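Local coordinates for protein putative glycosyl hydrolase (Bacteroides thetaiotaomicron VPI-5482, PDB 3K11) that is of unproven function but probably acts as a glycoside hydrolase of family 88, at residues I208-A212 / E228-F233; A275-L279 / V292-F296; I155-L159 / Q213-Y217. All coordinates share one frame; numbering follows the deposited sequence.

Contact 1: residues I208-A212 / E228-F233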
loop_
_atom_site.group_PDB
_atom_site.type_symbol
_atom_site.label_atom_id
_atom_site.label_comp_id
_atom_site.label_asym_id
_atom_site.label_seq_id
_atom_site.Cartn_x
_atom_site.Cartn_y
_atom_site.Cartn_z
ATOM N N ILE A 208 -10.832 -28.075 11.538
ATOM C CA ILE A 208 -11.092 -28.808 10.274
ATOM C C ILE A 208 -10.155 -29.990 10.041
ATOM O O ILE A 208 -10.646 -31.067 9.744
ATOM C CB ILE A 208 -11.191 -27.861 9.068
ATOM C CG1 ILE A 208 -12.339 -26.879 9.333
ATOM C CG2 ILE A 208 -11.345 -28.628 7.742
ATOM C CD1 ILE A 208 -12.415 -25.710 8.280
ATOM N N PRO A 209 -8.829 -29.829 10.271
ATOM C CA PRO A 209 -7.943 -30.988 10.075
ATOM C C PRO A 209 -8.306 -32.219 10.898
ATOM O O PRO A 209 -8.198 -33.351 10.401
ATOM C CB PRO A 209 -6.556 -30.438 10.434
ATOM C CG PRO A 209 -6.667 -28.958 10.063
ATOM C CD PRO A 209 -8.044 -28.640 10.627
ATOM N N ALA A 210 -8.746 -32.021 12.141
ATOM C CA ALA A 210 -9.150 -33.135 12.991
ATOM C C ALA A 210 -10.325 -33.896 12.370
ATOM O O ALA A 210 -10.372 -35.130 12.397
ATOM C CB ALA A 210 -9.541 -32.616 14.376
ATOM N N VAL A 211 -11.309 -33.132 11.890
ATOM C CA VAL A 211 -12.485 -33.724 11.253
ATOM C C VAL A 211 -12.049 -34.458 9.988
ATOM O O VAL A 211 -12.446 -35.591 9.775
ATOM C CB VAL A 211 -13.600 -32.675 10.993
ATOM C CG1 VAL A 211 -14.815 -33.343 10.293
ATOM C CG2 VAL A 211 -14.035 -31.988 12.318
ATOM N N ALA A 212 -11.227 -33.829 9.134
ATOM C CA ALA A 212 -10.695 -34.485 7.939
ATOM C C ALA A 212 -9.937 -35.794 8.270
ATOM O O ALA A 212 -10.151 -36.835 7.631
ATOM C CB ALA A 212 -9.799 -33.488 7.115
ATOM N N GLU A 228 -18.516 -32.982 6.646
ATOM C CA GLU A 228 -18.470 -31.951 7.705
ATOM C C GLU A 228 -17.232 -31.095 7.582
ATOM O O GLU A 228 -17.314 -29.871 7.728
ATOM C CB GLU A 228 -18.550 -32.593 9.077
ATOM C CG GLU A 228 -18.620 -31.595 10.254
ATOM C CD GLU A 228 -19.871 -30.733 10.246
ATOM O OE1 GLU A 228 -20.849 -31.054 9.518
ATOM O OE2 GLU A 228 -19.880 -29.739 10.995
ATOM N N ALA A 229 -16.094 -31.706 7.265
ATOM C CA ALA A 229 -14.860 -30.918 7.044
ATOM C C ALA A 229 -15.026 -29.876 5.940
ATOM O O ALA A 229 -14.674 -28.687 6.095
ATOM C CB ALA A 229 -13.686 -31.863 6.763
ATOM N N VAL A 230 -15.604 -30.304 4.820
ATOM C CA VAL A 230 -15.894 -29.385 3.709
ATOM C C VAL A 230 -16.916 -28.286 4.075
ATOM O O VAL A 230 -16.752 -27.108 3.736
ATOM C CB VAL A 230 -16.320 -30.167 2.448
ATOM C CG1 VAL A 230 -16.835 -29.235 1.332
ATOM C CG2 VAL A 230 -15.091 -30.980 1.921
ATOM N N LYS A 231 -17.971 -28.686 4.754
ATOM C CA LYS A 231 -19.009 -27.756 5.176
ATOM C C LYS A 231 -18.425 -26.673 6.055
ATOM O O LYS A 231 -18.696 -25.494 5.880
ATOM C CB LYS A 231 -20.069 -28.540 5.960
ATOM C CG LYS A 231 -21.275 -27.698 6.388
ATOM C CD LYS A 231 -22.270 -28.473 7.261
ATOM C CE LYS A 231 -23.411 -27.502 7.797
ATOM N NZ LYS A 231 -24.021 -28.000 9.038
ATOM N N GLN A 232 -17.617 -27.062 7.040
ATOM C CA GLN A 232 -16.916 -26.059 7.851
ATOM C C GLN A 232 -16.082 -25.159 6.985
ATOM O O GLN A 232 -16.129 -23.926 7.085
ATOM C CB GLN A 232 -15.970 -26.757 8.843
ATOM C CG GLN A 232 -16.700 -27.510 9.951
ATOM C CD GLN A 232 -17.446 -26.634 10.929
ATOM O OE1 GLN A 232 -17.080 -25.500 11.154
ATOM N NE2 GLN A 232 -18.491 -27.198 11.539
ATOM N N PHE A 233 -15.275 -25.768 6.141
ATOM C CA PHE A 233 -14.370 -24.929 5.323
ATOM C C PHE A 233 -15.149 -23.861 4.587
ATOM O O PHE A 233 -14.795 -22.692 4.607
ATOM C CB PHE A 233 -13.581 -25.780 4.337
ATOM C CG PHE A 233 -12.493 -25.013 3.617
ATOM C CD1 PHE A 233 -12.764 -24.286 2.443
ATOM C CD2 PHE A 233 -11.200 -25.021 4.086
ATOM C CE1 PHE A 233 -11.774 -23.567 1.809
ATOM C CE2 PHE A 233 -10.176 -24.240 3.417
ATOM C CZ PHE A 233 -10.475 -23.536 2.318
#

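Contact 2: residues A275-L279 / V292-F296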
loop_
_atom_site.group_PDB
_atom_site.type_symbol
_atom_site.label_atom_id
_atom_site.label_comp_id
_atom_site.label_asym_id
_atom_site.label_seq_id
_atom_site.Cartn_x
_atom_site.Cartn_y
_atom_site.Cartn_z
ATOM N N ALA A 275 -6.443 -25.487 4.301
ATOM C CA ALA A 275 -6.681 -25.928 2.921
ATOM C C ALA A 275 -5.736 -27.063 2.541
ATOM O O ALA A 275 -6.155 -28.038 1.933
ATOM C CB ALA A 275 -6.548 -24.742 1.978
ATOM N N CYS A 276 -4.441 -26.960 2.890
ATOM C CA CYS A 276 -3.497 -28.056 2.637
ATOM C C CYS A 276 -3.874 -29.325 3.376
ATOM O O CYS A 276 -3.861 -30.384 2.778
ATOM C CB CYS A 276 -2.066 -27.649 3.033
ATOM S SG CYS A 276 -1.348 -26.353 1.983
ATOM N N GLU A 277 -4.213 -29.229 4.666
ATOM C CA GLU A 277 -4.593 -30.415 5.412
ATOM C C GLU A 277 -5.832 -31.109 4.846
ATOM O O GLU A 277 -5.914 -32.353 4.800
ATOM C CB GLU A 277 -4.820 -30.059 6.860
ATOM C CG GLU A 277 -3.557 -29.634 7.637
ATOM C CD GLU A 277 -2.671 -30.781 8.003
ATOM O OE1 GLU A 277 -1.793 -31.117 7.198
ATOM O OE2 GLU A 277 -2.785 -31.273 9.144
ATOM N N LEU A 278 -6.810 -30.311 4.435
ATOM C CA LEU A 278 -8.054 -30.816 3.847
ATOM C C LEU A 278 -7.824 -31.398 2.468
ATOM O O LEU A 278 -8.284 -32.493 2.169
ATOM C CB LEU A 278 -9.106 -29.698 3.815
ATOM C CG LEU A 278 -10.488 -30.029 3.270
ATOM C CD1 LEU A 278 -11.065 -31.227 3.985
ATOM C CD2 LEU A 278 -11.430 -28.796 3.356
ATOM N N LEU A 279 -7.074 -30.683 1.633
ATOM C CA LEU A 279 -6.753 -31.193 0.310
ATOM C C LEU A 279 -5.844 -32.456 0.315
ATOM O O LEU A 279 -5.851 -33.267 -0.639
ATOM C CB LEU A 279 -6.227 -30.066 -0.582
ATOM C CG LEU A 279 -7.230 -29.017 -1.001
ATOM C CD1 LEU A 279 -6.491 -27.832 -1.527
ATOM C CD2 LEU A 279 -8.276 -29.551 -2.010
ATOM N N VAL A 292 -13.114 -25.867 -2.860
ATOM C CA VAL A 292 -12.032 -25.772 -1.886
ATOM C C VAL A 292 -10.735 -25.403 -2.585
ATOM O O VAL A 292 -9.987 -24.524 -2.118
ATOM C CB VAL A 292 -11.833 -27.097 -1.127
ATOM C CG1 VAL A 292 -10.609 -27.050 -0.200
ATOM C CG2 VAL A 292 -13.069 -27.421 -0.312
HETATM N N MSE A 293 -10.479 -26.043 -3.712
HETATM C CA MSE A 293 -9.265 -25.732 -4.475
HETATM C C MSE A 293 -9.240 -24.309 -5.002
HETATM O O MSE A 293 -8.208 -23.624 -5.003
HETATM C CB MSE A 293 -9.086 -26.753 -5.602
HETATM C CG MSE A 293 -7.852 -26.549 -6.435
HETATM SE SE MSE A 293 -6.149 -26.731 -5.504
HETATM C CE MSE A 293 -6.126 -28.584 -5.341
ATOM N N ASP A 294 -10.360 -23.850 -5.508
ATOM C CA ASP A 294 -10.493 -22.455 -5.916
ATOM C C ASP A 294 -10.197 -21.464 -4.776
ATOM O O ASP A 294 -9.512 -20.470 -4.999
ATOM C CB ASP A 294 -11.898 -22.189 -6.450
ATOM C CG ASP A 294 -12.146 -22.813 -7.827
ATOM O OD1 ASP A 294 -11.196 -23.320 -8.475
ATOM O OD2 ASP A 294 -13.321 -22.811 -8.236
ATOM N N TYR A 295 -10.724 -21.725 -3.585
ATOM C CA TYR A 295 -10.408 -20.906 -2.421
ATOM C C TYR A 295 -8.941 -20.938 -2.108
ATOM O O TYR A 295 -8.324 -19.893 -1.833
ATOM C CB TYR A 295 -11.177 -21.344 -1.168
ATOM C CG TYR A 295 -12.484 -20.629 -0.986
ATOM C CD1 TYR A 295 -12.523 -19.268 -0.775
ATOM C CD2 TYR A 295 -13.694 -21.340 -0.978
ATOM C CE1 TYR A 295 -13.710 -18.603 -0.602
ATOM C CE2 TYR A 295 -14.892 -20.664 -0.762
ATOM C CZ TYR A 295 -14.876 -19.294 -0.596
ATOM O OH TYR A 295 -16.063 -18.642 -0.386
ATOM N N PHE A 296 -8.351 -22.131 -2.145
ATOM C CA PHE A 296 -6.895 -22.272 -1.888
ATOM C C PHE A 296 -6.065 -21.500 -2.885
ATOM O O PHE A 296 -5.227 -20.670 -2.525
ATOM C CB PHE A 296 -6.479 -23.736 -1.998
ATOM C CG PHE A 296 -4.989 -23.949 -1.761
ATOM C CD1 PHE A 296 -4.410 -23.613 -0.536
ATOM C CD2 PHE A 296 -4.184 -24.419 -2.791
ATOM C CE1 PHE A 296 -3.031 -23.734 -0.345
ATOM C CE2 PHE A 296 -2.797 -24.567 -2.618
ATOM C CZ PHE A 296 -2.229 -24.239 -1.389
#

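Contact 3: residues I155-L159 / Q213-Y217. With EDO (1,2-ethanediol), chain P.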
loop_
_atom_site.group_PDB
_atom_site.type_symbol
_atom_site.label_atom_id
_atom_site.label_comp_id
_atom_site.label_asym_id
_atom_site.label_seq_id
_atom_site.Cartn_x
_atom_site.Cartn_y
_atom_site.Cartn_z
ATOM N N ILE A 155 -4.008 -38.928 15.309
ATOM C CA ILE A 155 -4.633 -39.723 14.239
ATOM C C ILE A 155 -3.620 -40.065 13.130
ATOM O O ILE A 155 -3.448 -41.230 12.767
ATOM C CB ILE A 155 -5.831 -38.989 13.644
ATOM C CG1 ILE A 155 -6.980 -38.920 14.668
ATOM C CG2 ILE A 155 -6.330 -39.707 12.385
ATOM C CD1 ILE A 155 -8.016 -37.731 14.328
ATOM N N LYS A 156 -2.875 -39.060 12.662
ATOM C CA LYS A 156 -1.897 -39.281 11.627
ATOM C C LYS A 156 -0.890 -40.355 11.977
ATOM O O LYS A 156 -0.621 -41.257 11.177
ATOM C CB LYS A 156 -1.157 -37.998 11.313
ATOM C CG LYS A 156 -1.973 -36.963 10.548
ATOM C CD LYS A 156 -1.223 -35.662 10.548
ATOM C CE LYS A 156 -1.835 -34.598 9.652
ATOM N NZ LYS A 156 -1.074 -33.307 9.712
ATOM N N LEU A 157 -0.355 -40.308 13.192
ATOM C CA LEU A 157 0.647 -41.306 13.562
ATOM C C LEU A 157 0.029 -42.670 13.857
ATOM O O LEU A 157 0.575 -43.698 13.470
ATOM C CB LEU A 157 1.514 -40.830 14.729
ATOM C CG LEU A 157 2.779 -41.677 15.005
ATOM C CD1 LEU A 157 3.658 -41.774 13.755
ATOM C CD2 LEU A 157 3.585 -41.046 16.144
ATOM N N ARG A 158 -1.132 -42.690 14.504
ATOM C CA ARG A 158 -1.737 -43.960 14.785
ATOM C C ARG A 158 -2.111 -44.708 13.511
ATOM O O ARG A 158 -2.033 -45.942 13.459
ATOM C CB ARG A 158 -2.943 -43.828 15.701
ATOM C CG ARG A 158 -3.531 -45.185 16.054
ATOM C CD ARG A 158 -4.351 -45.119 17.325
ATOM N NE ARG A 158 -5.263 -46.251 17.300
ATOM C CZ ARG A 158 -4.899 -47.496 17.517
ATOM N NH1 ARG A 158 -3.660 -47.798 17.889
ATOM N NH2 ARG A 158 -5.799 -48.466 17.391
ATOM N N LEU A 159 -2.529 -43.992 12.483
ATOM C CA LEU A 159 -2.819 -44.650 11.216
ATOM C C LEU A 159 -1.561 -45.223 10.567
ATOM O O LEU A 159 -1.665 -46.119 9.739
ATOM C CB LEU A 159 -3.548 -43.712 10.271
ATOM C CG LEU A 159 -5.005 -43.420 10.678
ATOM C CD1 LEU A 159 -5.568 -42.255 9.845
ATOM C CD2 LEU A 159 -5.928 -44.641 10.580
ATOM N N GLN A 213 -9.086 -35.765 9.290
ATOM C CA GLN A 213 -8.355 -36.971 9.671
ATOM C C GLN A 213 -9.246 -38.038 10.263
ATOM O O GLN A 213 -9.024 -39.237 10.024
ATOM C CB GLN A 213 -7.194 -36.619 10.618
ATOM C CG GLN A 213 -6.010 -35.946 9.886
ATOM C CD GLN A 213 -5.297 -36.862 8.946
ATOM O OE1 GLN A 213 -5.204 -38.058 9.181
ATOM N NE2 GLN A 213 -4.784 -36.316 7.848
HETATM N N MSE A 214 -10.248 -37.640 11.034
HETATM C CA MSE A 214 -11.186 -38.622 11.588
HETATM C C MSE A 214 -11.913 -39.366 10.488
HETATM O O MSE A 214 -12.308 -40.523 10.705
HETATM C CB MSE A 214 -12.256 -38.032 12.499
HETATM C CG MSE A 214 -11.979 -37.937 13.918
HETATM SE SE MSE A 214 -11.258 -39.420 14.863
HETATM C CE MSE A 214 -12.701 -40.249 15.637
ATOM N N SER A 215 -12.097 -38.745 9.311
ATOM C CA SER A 215 -12.699 -39.477 8.195
ATOM C C SER A 215 -11.846 -40.670 7.790
ATOM O O SER A 215 -12.366 -41.630 7.245
ATOM C CB SER A 215 -12.954 -38.570 6.976
ATOM O OG SER A 215 -11.793 -38.409 6.191
ATOM N N ARG A 216 -10.541 -40.608 8.047
ATOM C CA ARG A 216 -9.600 -41.684 7.750
ATOM C C ARG A 216 -9.525 -42.706 8.880
ATOM O O ARG A 216 -9.201 -43.888 8.660
ATOM C CB ARG A 216 -8.181 -41.123 7.535
ATOM C CG ARG A 216 -8.038 -40.088 6.436
ATOM C CD ARG A 216 -6.621 -39.558 6.355
ATOM N NE ARG A 216 -5.707 -40.645 6.023
ATOM C CZ ARG A 216 -4.499 -40.869 6.572
ATOM N NH1 ARG A 216 -3.963 -40.096 7.539
ATOM N NH2 ARG A 216 -3.806 -41.914 6.143
ATOM N N TYR A 217 -9.846 -42.260 10.087
ATOM C CA TYR A 217 -9.665 -43.071 11.308
ATOM C C TYR A 217 -10.882 -43.877 11.676
ATOM O O TYR A 217 -10.757 -44.997 12.188
ATOM C CB TYR A 217 -9.321 -42.144 12.460
ATOM C CG TYR A 217 -8.890 -42.802 13.749
ATOM C CD1 TYR A 217 -7.568 -43.165 13.959
ATOM C CD2 TYR A 217 -9.779 -42.966 14.780
ATOM C CE1 TYR A 217 -7.159 -43.719 15.131
ATOM C CE2 TYR A 217 -9.395 -43.505 15.956
ATOM C CZ TYR A 217 -8.086 -43.922 16.132
ATOM O OH TYR A 217 -7.700 -44.455 17.349
HETATM C C1 EDO P . 0.291 -50.199 10.937
HETATM O O1 EDO P . 0.293 -50.395 12.335
HETATM C C2 EDO P . -1.036 -49.561 10.581
HETATM O O2 EDO P . -0.774 -48.817 9.398
HETATM O O HOH W 1 -1.299 -40.913 8.672
#

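Contact 1: residues I208-A212 / E228-F233
I208-A212 and E228-F233 are helical segments that run nearly antiparallel, at 159°, with axes 8.8 Å apart, and I208 lies opposite A229. They belong to helices 202-217 and 222-240, an antiparallel helical hairpin of the kind that builds the (alpha/alpha)6 barrel of family 88 enzymes. The small A229 allows the close approach. Its CB lies 3.9 Å from the backbone N of A212 and also touches CG1 of V211. CG1 of I208 stands beside its own backbone N (chi1 -60°), and the extended chain carries CD1 to the other helix. There CD1 comes within 3.6 Å of the backbone N of F233, while CG1 of I208 packs at 3.7 Å on CB of Q232. The CG2 branch of I208 rests over A229, 3.7 Å from its O. Cutting this side chain back to an alanine is likely to open a gap beside Q232 CB and take away the methyl that lies against the F233 backbone. V211 sends CG1 toward CB of E228, 4.0 Å away. The polar ends of E228 and Q232 turn away from this seam. R183 makes a salt bridge to E228. The Q232 amide also bonds the backbone of G187 and F189. NE2 of Q232 gives a 2.9 Å bond to OE2 of E228, which it meets on the anti side, 31° out of the carboxylate plane.

Contact 2: residues A275-L279 / V292-F296
L279 and V292 meet at one end of an apolar seam, where CD2 of L279 lies 3.9 Å from CG1 of V292. The two side chains point in opposite senses as they pass. Their helices, 265-281 and 289-304, are consecutive along the chain and form an antiparallel helical hairpin, a building unit of the (alpha/alpha)6 barrel expected for this family. The short segments run at 150° to each other, with axes 10.5 Å apart. The other branch of L279, CD1, meets two partners. It touches CE of the selenomethionine M293 at 3.9 Å and CB of F296 at 4.1 Å. The bent chain of M293 brings this methyl back to the leucine and lies crosswise to it. L278 adds its CD2, which packs 4.0 Å from CG1 of V292, so this one valine methyl serves both leucines.

At the other end of the seam A275 and F296 come together, their CA atoms 6.0 Å apart. With CG anti to the backbone N (chi1 179°), the F296 ring is carried toward the first helix. Its CD1 lies only 3.5 Å from CB of A275. Farther along the same side of the ring, near CE1, SG of C276 makes an oblique sulfur-aromatic contact, 4.8 Å from the ring centroid and 52° off its normal.

Further out, W344 touches C276, L279 and M293, and I345 and A339 pack on F296. F233 of helix 222-240 lies against A275 and, through its CB, against CD2 of L278, the same methyl that meets CG1 of V292.

Contact 3: residues I155-L159 / Q213-Y217
I155 fills the apolar centre between two helices that run roughly parallel, at 28°. Its CG2 packs on CB of Q213 at 3.7 Å and on CB of Y217. Its CD1 reaches SE of the selenomethionine M214, also at 3.7 Å. L159 meets CD1 of the Y217 ring with its CD2. The other methyl of L159, CD1, lies over one face of the R216 guanidinium, 3.5 Å from NH1.

On one polar flank, NH1 of R216 donates to OE1 of Q213 at 2.9 Å. The bond lies in the carbonyl plane, on a lone pair. A water links the same NH1 to O of K156. The aliphatic part of K156 lies across the Q213 amide, and its NZ forms a salt bridge with E277 and a hydrogen bond to OG of S89. On the other flank, NE at the end of the extended R158 chain gives a bent 3.0 Å bond to OH of Y217. The hydroxyl meets the guanidinium edge, tilted 16° from its plane, and ring and guanidinium planes stand 68° apart. D167 also bonds this hydroxyl, while NH1 of R158 is held by O of E162 and L164. An ethanediol, probably from the crystallisation liquor, donates to O of L159.

The contact joins helix 148-160 to the C-terminal end of helix 202-217, with helix 167-180 packed on I155, M214 and Y217, and helix 265-281 touching Q213.

Contacts 1 and 2 are buried and apolar, and each pairs antiparallel helices that follow one another in the chain. Contact 3 is only partly buried. It pairs near-parallel helices distant in sequence, and its polar edges carry two arginines, a tyrosine hydroxyl and a water. Helix 202-217 serves both contacts 1 and 3, which use successive segments of it. Contacts 1 and 2 pack directly on each other: F233 CB lies 3.8 Å from L278 CD2, and the F233 ring also meets Y295. Contacts 2 and 3 are joined by charge, through the 2.7 Å salt bridge between K156 NZ and E277 OE2. Helices 148-160, 202-217 and 265-281 are thereby tied together.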